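Local coordinates for uncharacterized sugar kinase PH1459 (Pyrococcus horikoshii, PDB 3GBU), which binds ATP and probably phosphorylates a sugar such as fructose, at residues 48-53 / 72-77; 127-132 / 156-161; 185-190 / 207-212. The protein carries 1 engineered substitution. All coordinates share one frame; numbering follows the deposited sequence.

Contact 1. Residues 48-53 / 72-77; sequences VKSSLI and ENVDTR
Ser51 and Asp75 meet in a single beta bridge, their CA atoms 4.4 Å apart, and the bridge is closed by Asp75 N giving its hydrogen to Ser50 O at 2.8 Å and Leu52 N giving its own to Asp75 O at 3.2 Å. Water spans the pair at either end of the bridge, one molecule between Ser50 N and Asn73 O, another between Leu52 O and Asp75 O.

The side chains show how one carboxylate can serve strand and loop together. Asp75 turns CG opposite its backbone N (chi1 175°), and its OD2 accepts from Ser51 OG at 3.0 Å on the anti side. Arg77 forms a side-on salt bridge with the same carboxylate, NE to OD1 and NH2 to OD2; its NH2 lies 2.7 Å from Asp75 OD2 and comes from the face opposite Ser51 OG. Arg77 N also donates to Asp75 OD1, which makes an Asx turn, so the aspartate is fixed from several directions. On the other side of the bridge, Val74 places CG1 against Leu52 CB at 4.2 Å and CG2 near Ser50 OG, whose hydrogen-bond partner is Ala40 O.

Asn73, with positive phi, ends helix 60-71 in a Schellman motif. Strand 50-57 continues the sheet beside strand 4-7, while Ile121 of helix 119-124 packs on Ser51, Asp75 and Arg77, and helix 35-45 lies against Ser50.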
loop_
_atom_site.group_PDB
_atom_site.type_symbol
_atom_site.label_atom_id
_atom_site.label_comp_id
_atom_site.label_asym_id
_atom_site.label_seq_id
_atom_site.Cartn_x
_atom_site.Cartn_y
_atom_site.Cartn_z
ATOM N N VAL A 48 28.743 3.629 -15.296
ATOM C CA VAL A 48 28.307 2.879 -16.468
ATOM C C VAL A 48 26.839 3.192 -16.752
ATOM O O VAL A 48 26.013 3.209 -15.842
ATOM C CB VAL A 48 28.475 1.350 -16.256
ATOM C CG1 VAL A 48 27.928 0.594 -17.458
ATOM C CG2 VAL A 48 29.951 1.009 -16.049
ATOM N N LYS A 49 26.510 3.454 -18.011
ATOM C CA LYS A 49 25.129 3.757 -18.358
ATOM C C LYS A 49 24.248 2.542 -18.078
ATOM O O LYS A 49 24.574 1.419 -18.466
ATOM C CB LYS A 49 25.028 4.188 -19.826
ATOM C CG LYS A 49 25.759 5.502 -20.098
ATOM C CD LYS A 49 25.308 6.173 -21.391
ATOM C CE LYS A 49 25.585 5.308 -22.620
ATOM N NZ LYS A 49 25.097 5.964 -23.881
ATOM N N SER A 50 23.149 2.766 -17.361
ATOM C CA SER A 50 22.251 1.673 -17.026
ATOM C C SER A 50 20.800 2.031 -17.261
ATOM O O SER A 50 20.406 3.196 -17.175
ATOM C CB SER A 50 22.448 1.228 -15.570
ATOM O OG SER A 50 21.910 2.154 -14.650
ATOM N N SER A 51 20.012 1.004 -17.556
ATOM C CA SER A 51 18.595 1.156 -17.827
ATOM C C SER A 51 17.785 0.217 -16.955
ATOM O O SER A 51 18.271 -0.833 -16.537
ATOM C CB SER A 51 18.309 0.823 -19.291
ATOM O OG SER A 51 18.907 1.775 -20.157
ATOM N N LEU A 52 16.548 0.605 -16.681
ATOM C CA LEU A 52 15.667 -0.228 -15.892
ATOM C C LEU A 52 14.392 -0.473 -16.674
ATOM O O LEU A 52 13.774 0.458 -17.185
ATOM C CB LEU A 52 15.317 0.434 -14.557
ATOM C CG LEU A 52 14.351 -0.382 -13.686
ATOM C CD1 LEU A 52 14.925 -1.777 -13.399
ATOM C CD2 LEU A 52 14.096 0.360 -12.383
ATOM N N ILE A 53 14.021 -1.738 -16.788
ATOM C CA ILE A 53 12.792 -2.112 -17.466
ATOM C C ILE A 53 11.891 -2.548 -16.334
ATOM O O ILE A 53 12.208 -3.487 -15.601
ATOM C CB ILE A 53 13.005 -3.286 -18.435
ATOM C CG1 ILE A 53 13.817 -2.806 -19.640
ATOM C CG2 ILE A 53 11.651 -3.865 -18.862
ATOM C CD1 ILE A 53 14.365 -3.927 -20.489
ATOM N N GLU A 72 19.417 9.868 -10.722
ATOM C CA GLU A 72 20.601 9.009 -10.638
ATOM C C GLU A 72 21.129 8.665 -12.031
ATOM O O GLU A 72 21.995 7.801 -12.175
ATOM C CB GLU A 72 20.263 7.714 -9.893
ATOM C CG GLU A 72 19.951 7.899 -8.416
ATOM C CD GLU A 72 21.181 8.208 -7.575
ATOM O OE1 GLU A 72 22.317 8.035 -8.074
ATOM O OE2 GLU A 72 21.010 8.610 -6.406
ATOM N N ASN A 73 20.589 9.336 -13.045
ATOM C CA ASN A 73 20.971 9.126 -14.440
ATOM C C ASN A 73 20.644 7.746 -15.006
ATOM O O ASN A 73 21.216 7.324 -16.016
ATOM C CB ASN A 73 22.456 9.431 -14.644
ATOM C CG ASN A 73 22.823 10.833 -14.185
ATOM O OD1 ASN A 73 22.109 11.801 -14.468
ATOM N ND2 ASN A 73 23.938 10.947 -13.471
ATOM N N VAL A 74 19.725 7.040 -14.359
ATOM C CA VAL A 74 19.307 5.733 -14.847
ATOM C C VAL A 74 18.318 5.989 -15.989
ATOM O O VAL A 74 17.425 6.830 -15.856
ATOM C CB VAL A 74 18.588 4.913 -13.741
ATOM C CG1 VAL A 74 17.993 3.633 -14.333
ATOM C CG2 VAL A 74 19.570 4.572 -12.620
ATOM N N ASP A 75 18.490 5.289 -17.106
ATOM C CA ASP A 75 17.588 5.444 -18.246
ATOM C C ASP A 75 16.227 4.872 -17.841
ATOM O O ASP A 75 16.119 3.697 -17.496
ATOM C CB ASP A 75 18.157 4.699 -19.457
ATOM C CG ASP A 75 17.210 4.699 -20.652
ATOM O OD1 ASP A 75 16.221 5.462 -20.654
ATOM O OD2 ASP A 75 17.463 3.929 -21.603
ATOM N N THR A 76 15.188 5.702 -17.882
ATOM C CA THR A 76 13.856 5.272 -17.475
ATOM C C THR A 76 12.848 5.042 -18.605
ATOM O O THR A 76 11.672 4.773 -18.349
ATOM C CB THR A 76 13.248 6.287 -16.503
ATOM O OG1 THR A 76 13.130 7.556 -17.161
ATOM C CG2 THR A 76 14.136 6.442 -15.266
ATOM N N ARG A 77 13.294 5.141 -19.849
ATOM C CA ARG A 77 12.392 4.945 -20.982
ATOM C C ARG A 77 11.699 3.582 -20.944
ATOM O O ARG A 77 10.587 3.435 -21.437
ATOM C CB ARG A 77 13.160 5.090 -22.293
ATOM C CG ARG A 77 13.729 6.485 -22.528
ATOM C CD ARG A 77 14.644 6.489 -23.743
ATOM N NE ARG A 77 15.779 5.592 -23.550
ATOM C CZ ARG A 77 16.494 5.071 -24.540
ATOM N NH1 ARG A 77 16.189 5.355 -25.800
ATOM N NH2 ARG A 77 17.514 4.266 -24.273
HETATM O O HOH W 1 23.258 5.594 -16.511
HETATM O O HOH W 2 14.688 2.045 -19.072
#

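Contact 2. Residues 127-132 / 156-161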
loop_
_atom_site.group_PDB
_atom_site.type_symbol
_atom_site.label_atom_id
_atom_site.label_comp_id
_atom_site.label_asym_id
_atom_site.label_seq_id
_atom_site.Cartn_x
_atom_site.Cartn_y
_atom_site.Cartn_z
ATOM N N ILE A 127 24.907 -6.666 -20.748
ATOM C CA ILE A 127 24.604 -7.471 -19.581
ATOM C C ILE A 127 23.153 -7.176 -19.167
ATOM O O ILE A 127 22.748 -6.016 -19.092
ATOM C CB ILE A 127 25.551 -7.138 -18.411
ATOM C CG1 ILE A 127 26.984 -7.564 -18.753
ATOM C CG2 ILE A 127 25.083 -7.844 -17.154
ATOM C CD1 ILE A 127 28.016 -7.221 -17.666
ATOM N N VAL A 128 22.361 -8.216 -18.934
ATOM C CA VAL A 128 20.978 -8.011 -18.512
ATOM C C VAL A 128 20.790 -8.701 -17.168
ATOM O O VAL A 128 20.990 -9.907 -17.033
ATOM C CB VAL A 128 19.972 -8.563 -19.542
ATOM C CG1 VAL A 128 18.537 -8.386 -19.026
ATOM C CG2 VAL A 128 20.141 -7.817 -20.877
ATOM N N ASN A 129 20.403 -7.905 -16.183
ATOM C CA ASN A 129 20.217 -8.349 -14.810
ATOM C C ASN A 129 18.732 -8.468 -14.438
ATOM O O ASN A 129 17.957 -7.537 -14.659
ATOM C CB ASN A 129 20.931 -7.331 -13.911
ATOM C CG ASN A 129 20.634 -7.517 -12.450
ATOM O OD1 ASN A 129 20.928 -8.553 -11.876
ATOM N ND2 ASN A 129 20.053 -6.499 -11.836
ATOM N N PHE A 130 18.324 -9.616 -13.902
ATOM C CA PHE A 130 16.929 -9.773 -13.498
ATOM C C PHE A 130 16.797 -10.417 -12.132
ATOM O O PHE A 130 17.674 -11.175 -11.710
ATOM C CB PHE A 130 16.109 -10.529 -14.568
ATOM C CG PHE A 130 16.352 -12.023 -14.636
ATOM C CD1 PHE A 130 15.362 -12.921 -14.222
ATOM C CD2 PHE A 130 17.523 -12.535 -15.189
ATOM C CE1 PHE A 130 15.537 -14.306 -14.369
ATOM C CE2 PHE A 130 17.704 -13.915 -15.338
ATOM C CZ PHE A 130 16.710 -14.799 -14.929
ATOM N N GLY A 131 15.715 -10.075 -11.428
ATOM C CA GLY A 131 15.479 -10.616 -10.092
ATOM C C GLY A 131 14.546 -11.818 -10.023
ATOM O O GLY A 131 13.847 -12.099 -10.997
ATOM N N SER A 132 14.527 -12.529 -8.889
ATOM C CA SER A 132 13.636 -13.679 -8.751
ATOM C C SER A 132 12.292 -13.216 -8.184
ATOM O O SER A 132 11.266 -13.838 -8.429
ATOM C CB SER A 132 14.243 -14.766 -7.848
ATOM O OG SER A 132 13.982 -14.540 -6.475
ATOM N N LEU A 156 25.062 -11.014 -21.794
ATOM C CA LEU A 156 25.356 -11.850 -20.643
ATOM C C LEU A 156 24.140 -11.719 -19.732
ATOM O O LEU A 156 23.564 -10.633 -19.602
ATOM C CB LEU A 156 26.615 -11.369 -19.922
ATOM C CG LEU A 156 27.914 -11.563 -20.709
ATOM C CD1 LEU A 156 29.086 -10.984 -19.932
ATOM C CD2 LEU A 156 28.129 -13.056 -20.986
ATOM N N ILE A 157 23.740 -12.825 -19.117
ATOM C CA ILE A 157 22.587 -12.821 -18.241
ATOM C C ILE A 157 23.025 -12.927 -16.783
ATOM O O ILE A 157 23.789 -13.822 -16.430
ATOM C CB ILE A 157 21.653 -14.001 -18.576
ATOM C CG1 ILE A 157 21.274 -13.957 -20.064
ATOM C CG2 ILE A 157 20.431 -13.970 -17.666
ATOM C CD1 ILE A 157 20.570 -12.688 -20.500
ATOM N N ALA A 158 22.545 -12.014 -15.941
ATOM C CA ALA A 158 22.902 -12.032 -14.522
ATOM C C ALA A 158 21.651 -12.250 -13.677
ATOM O O ALA A 158 20.629 -11.594 -13.888
ATOM C CB ALA A 158 23.585 -10.716 -14.127
ATOM N N PHE A 159 21.743 -13.165 -12.719
ATOM C CA PHE A 159 20.617 -13.482 -11.857
ATOM C C PHE A 159 20.974 -13.519 -10.377
ATOM O O PHE A 159 21.858 -14.261 -9.968
ATOM C CB PHE A 159 20.025 -14.840 -12.271
ATOM C CG PHE A 159 18.773 -15.217 -11.522
ATOM C CD1 PHE A 159 17.615 -14.448 -11.642
ATOM C CD2 PHE A 159 18.753 -16.338 -10.693
ATOM C CE1 PHE A 159 16.455 -14.787 -10.951
ATOM C CE2 PHE A 159 17.605 -16.686 -9.998
ATOM C CZ PHE A 159 16.447 -15.909 -10.126
ATOM N N ASP A 160 20.291 -12.701 -9.581
ATOM C CA ASP A 160 20.489 -12.683 -8.134
ATOM C C ASP A 160 19.337 -13.519 -7.562
ATOM O O ASP A 160 18.186 -13.089 -7.582
ATOM C CB ASP A 160 20.397 -11.252 -7.583
ATOM C CG ASP A 160 20.655 -11.186 -6.075
ATOM O OD1 ASP A 160 20.416 -12.188 -5.373
ATOM O OD2 ASP A 160 21.087 -10.129 -5.581
ATOM N N VAL A 161 19.637 -14.706 -7.050
ATOM C CA VAL A 161 18.598 -15.580 -6.508
ATOM C C VAL A 161 17.595 -14.854 -5.606
ATOM O O VAL A 161 16.391 -15.126 -5.682
ATOM C CB VAL A 161 19.221 -16.781 -5.766
ATOM C CG1 VAL A 161 18.157 -17.544 -4.986
ATOM C CG2 VAL A 161 19.872 -17.706 -6.781
#
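Val128 and its partners Leu156 and Ala158 set the register of two parallel strands; the axes of segments 127-131 and 156-160 are inclined at 23°. The backbone bonds alternate as parallel pairing requires: Val128 N to Leu156 O at 2.8 Å, Ala158 N to Val128 O, also at 2.8 Å, and Phe130 N to Ala158 O at 3.0 Å. CA-H...O contacts supplement them, among them Asn129 CA to Ala158 O.

Aromatic contact takes over toward the C-terminal ends. The rings of Phe130 and Phe159 meet obliquely, centroids 4.6 Å apart and planes at 37°, with Phe159 CD1 over one face of Phe130 near its rim. The first torsions make this possible: CG of Phe130 sits between its backbone N and carbonyl carbon (chi1 75°), whereas CG of Phe159 is turned away from its N, and the two rings converge on the same side of the sheet. Aliphatic packing continues it, for Ile157 CG2 meets the edge of the Phe130 ring, 3.6 Å from CE2. On the reverse face the Ile127 and Leu156 side chains cross at an angle, CG1 of Ile127 4.0 Å from CB of Leu156.

Between the two segments one side-chain hydrogen bond is made: Ser132 OG donates to Val161 O at 2.6 Å. Asn129 turns instead to Ser6, and Asp160 to Asn162 and Lys190.

The strands belong to a beta-alpha-beta unit whose helix 140-151 packs on Phe130 and Ile157. Helix 172-185 borders both phenylalanines, helix 245-259 lies over Asn129 and Ala158, and strands 4-7 and 188-192 flank the pair.

Contact 3. Residues 185-190 / 207-212. With ATP (adenosine-5'-triphosphate), chain E.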
loop_
_atom_site.group_PDB
_atom_site.type_symbol
_atom_site.label_atom_id
_atom_site.label_comp_id
_atom_site.label_asym_id
_atom_site.label_seq_id
_atom_site.Cartn_x
_atom_site.Cartn_y
_atom_site.Cartn_z
ATOM N N LEU A 185 19.618 -20.346 -17.145
ATOM C CA LEU A 185 19.612 -19.341 -18.202
ATOM C C LEU A 185 20.694 -18.274 -17.985
ATOM O O LEU A 185 21.043 -17.533 -18.905
ATOM C CB LEU A 185 18.250 -18.643 -18.258
ATOM C CG LEU A 185 17.120 -19.272 -19.077
ATOM C CD1 LEU A 185 15.921 -18.349 -19.044
ATOM C CD2 LEU A 185 17.571 -19.488 -20.516
ATOM N N ALA A 186 21.236 -18.210 -16.773
ATOM C CA ALA A 186 22.220 -17.186 -16.440
ATOM C C ALA A 186 23.698 -17.498 -16.575
ATOM O O ALA A 186 24.176 -18.584 -16.238
ATOM C CB ALA A 186 21.950 -16.672 -15.028
ATOM N N ASP A 187 24.426 -16.505 -17.063
ATOM C CA ASP A 187 25.865 -16.617 -17.193
ATOM C C ASP A 187 26.438 -16.257 -15.820
ATOM O O ASP A 187 27.431 -16.827 -15.370
ATOM C CB ASP A 187 26.362 -15.613 -18.229
ATOM C CG ASP A 187 25.813 -15.889 -19.612
ATOM O OD1 ASP A 187 26.308 -16.838 -20.252
ATOM O OD2 ASP A 187 24.889 -15.168 -20.051
ATOM N N ILE A 188 25.774 -15.319 -15.151
ATOM C CA ILE A 188 26.215 -14.836 -13.848
ATOM C C ILE A 188 25.160 -15.025 -12.760
ATOM O O ILE A 188 24.053 -14.504 -12.864
ATOM C CB ILE A 188 26.574 -13.346 -13.950
ATOM C CG1 ILE A 188 27.672 -13.171 -15.003
ATOM C CG2 ILE A 188 26.987 -12.808 -12.587
ATOM C CD1 ILE A 188 27.667 -11.818 -15.670
ATOM N N VAL A 189 25.506 -15.771 -11.715
ATOM C CA VAL A 189 24.574 -16.017 -10.624
ATOM C C VAL A 189 25.110 -15.521 -9.279
ATOM O O VAL A 189 26.276 -15.730 -8.951
ATOM C CB VAL A 189 24.247 -17.535 -10.486
ATOM C CG1 VAL A 189 23.295 -17.761 -9.308
ATOM C CG2 VAL A 189 23.632 -18.060 -11.785
ATOM N N LYS A 190 24.249 -14.858 -8.513
ATOM C CA LYS A 190 24.604 -14.361 -7.191
ATOM C C LYS A 190 23.665 -15.010 -6.180
ATOM O O LYS A 190 22.475 -15.161 -6.440
ATOM C CB LYS A 190 24.455 -12.836 -7.119
ATOM C CG LYS A 190 24.670 -12.256 -5.711
ATOM C CD LYS A 190 24.501 -10.736 -5.705
ATOM C CE LYS A 190 24.445 -10.159 -4.296
ATOM N NZ LYS A 190 23.211 -10.528 -3.544
ATOM N N LYS A 207 24.711 -22.224 -9.715
ATOM C CA LYS A 207 25.943 -21.859 -10.398
ATOM C C LYS A 207 25.687 -21.280 -11.778
ATOM O O LYS A 207 24.906 -21.825 -12.553
ATOM C CB LYS A 207 26.854 -23.087 -10.541
ATOM C CG LYS A 207 27.761 -23.351 -9.344
ATOM C CD LYS A 207 28.538 -24.660 -9.508
ATOM C CE LYS A 207 29.638 -24.786 -8.467
ATOM N NZ LYS A 207 30.637 -23.687 -8.623
ATOM N N GLY A 208 26.356 -20.170 -12.077
ATOM C CA GLY A 208 26.213 -19.547 -13.379
ATOM C C GLY A 208 27.161 -20.226 -14.351
ATOM O O GLY A 208 28.178 -20.783 -13.941
ATOM N N SER A 209 26.835 -20.187 -15.637
ATOM C CA SER A 209 27.675 -20.818 -16.645
ATOM C C SER A 209 29.058 -20.176 -16.729
ATOM O O SER A 209 30.041 -20.846 -17.032
ATOM C CB SER A 209 26.992 -20.743 -18.009
ATOM O OG SER A 209 26.767 -19.395 -18.372
HETATM N N MSE A 210 29.132 -18.877 -16.451
HETATM C CA MSE A 210 30.396 -18.154 -16.511
HETATM C C MSE A 210 30.977 -17.802 -15.138
HETATM O O MSE A 210 32.168 -17.985 -14.898
HETATM C CB MSE A 210 30.212 -16.873 -17.323
HETATM C CG MSE A 210 31.443 -15.983 -17.407
HETATM SE SE MSE A 210 30.987 -14.240 -18.118
HETATM C CE MSE A 210 30.763 -13.290 -16.456
ATOM N N LEU A 211 30.142 -17.292 -14.238
ATOM C CA LEU A 211 30.613 -16.906 -12.912
ATOM C C LEU A 211 29.538 -17.012 -11.840
ATOM O O LEU A 211 28.368 -16.693 -12.073
ATOM C CB LEU A 211 31.134 -15.468 -12.950
ATOM C CG LEU A 211 31.727 -14.917 -11.653
ATOM C CD1 LEU A 211 33.076 -15.582 -11.407
ATOM C CD2 LEU A 211 31.891 -13.410 -11.752
ATOM N N THR A 212 29.947 -17.462 -10.661
ATOM C CA THR A 212 29.044 -17.597 -9.531
ATOM C C THR A 212 29.656 -16.829 -8.363
ATOM O O THR A 212 30.867 -16.889 -8.133
ATOM C CB THR A 212 28.863 -19.075 -9.119
ATOM O OG1 THR A 212 28.327 -19.826 -10.218
ATOM C CG2 THR A 212 27.911 -19.184 -7.940
HETATM P PG ATP E . 20.504 -10.253 1.133
HETATM O O1G ATP E . 20.050 -11.388 2.005
HETATM O O2G ATP E . 19.526 -9.974 0.008
HETATM O O3G ATP E . 20.845 -9.009 1.950
HETATM P PB ATP E . 23.289 -10.045 0.209
HETATM O O1B ATP E . 24.068 -10.645 -0.942
HETATM O O2B ATP E . 22.907 -8.605 0.205
HETATM O O3B ATP E . 21.872 -10.804 0.470
HETATM P PA ATP E . 25.105 -9.302 2.364
HETATM O O1A ATP E . 24.474 -7.927 2.486
HETATM O O2A ATP E . 25.553 -9.989 3.615
HETATM O O3A ATP E . 24.127 -10.344 1.561
HETATM O "O5'" ATP E . 26.341 -9.255 1.330
HETATM C "C5'" ATP E . 26.646 -8.117 0.518
HETATM C "C4'" ATP E . 28.169 -7.963 0.519
HETATM O "O4'" ATP E . 28.449 -6.734 1.203
HETATM C "C3'" ATP E . 28.931 -9.012 1.333
HETATM O "O3'" ATP E . 29.295 -10.150 0.581
HETATM C "C2'" ATP E . 30.111 -8.263 1.857
HETATM O "O2'" ATP E . 31.238 -8.306 0.977
HETATM C "C1'" ATP E . 29.602 -6.855 2.036
HETATM N N9 ATP E . 29.290 -6.703 3.499
HETATM C C8 ATP E . 28.129 -6.952 4.169
HETATM N N7 ATP E . 28.252 -6.689 5.499
HETATM C C5 ATP E . 29.508 -6.258 5.701
HETATM C C6 ATP E . 30.331 -5.802 6.847
HETATM N N6 ATP E . 29.808 -5.758 8.081
HETATM N N1 ATP E . 31.634 -5.433 6.613
HETATM C C2 ATP E . 32.200 -5.466 5.370
HETATM N N3 ATP E . 31.508 -5.871 4.280
HETATM C C4 ATP E . 30.190 -6.264 4.380
HETATM O O HOH W 3 28.681 -18.912 -19.811
#
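Met210, a selenomethionine here, extends with CG opposite its backbone N and then bends at chi3 (96°), which lays its methyl alongside Ile188; CE comes within 3.4 Å of Ile188 CG1, a tight fit for two carbons. A second torsion matters as much: Thr212 has chi1 at -60°, so that OG1 stands beside its own N and can take the hydrogen of Gly208 N at 2.7 Å. The bond ties Gly208 to the strand, beside Val189. Were a valine to stand in place of Thr212, Gly208 N would probably be left without this acceptor and the turn would be likely to shift on Val189.

The turn fits closely. Val189 CG2 lies 3.4 Å from Gly208 CA, and a side chain on the glycine would run into Asp187 O and Val189 N. The backbone grip centres on Asp187 O, which accepts from both Met210 N, at 2.9 Å and in the carbonyl plane, and Leu211 N, at 3.0 Å. Ser209 N bonds to Ala186 O at 3.2 Å before the strands pair. The Leu211 N bond, together with Val189 N to Leu211 O at 3.0 Å, makes the parallel bridge of Ile188 with Leu211.

The Lys190 side chain leaves this interface for the nucleotide, where NZ donates to ATP O1B, an oxygen of the beta phosphate, at 2.7 Å; Asp160 OD2 is its salt-bridge partner. The arrangement is a beta-alpha-beta unit, strand 188-192, helix 193-200 and strand 211-215, of the ribokinase-type fold, and it carries two ATP-binding residues, Lys190 and, at the end of strand 211-215, Thr215; Gly220 follows on the next strand.

How the contacts relate
The three contacts sample one nine-stranded sheet in series along the chain. Contacts 2 and 3 adjoin, their centres about 9 Å apart, because strands 156-160 and 188-192 are neighbours: Phe159 N probably bonds to Ile188 O at 2.7 Å, and Ile157 N to Asp187 OD2 at 2.8 Å. Contact 1 stands farther off, its centre about 16 Å from that of contact 2 and about 23 Å from that of contact 3, with strand 4-7 between strands 50-57 and 127-131. The ATP site lies toward contacts 2 and 3. Lys190 of contact 3 touches the nucleotide directly, whereas the Asp160 side chain of contact 2 stays about 6 Å from it.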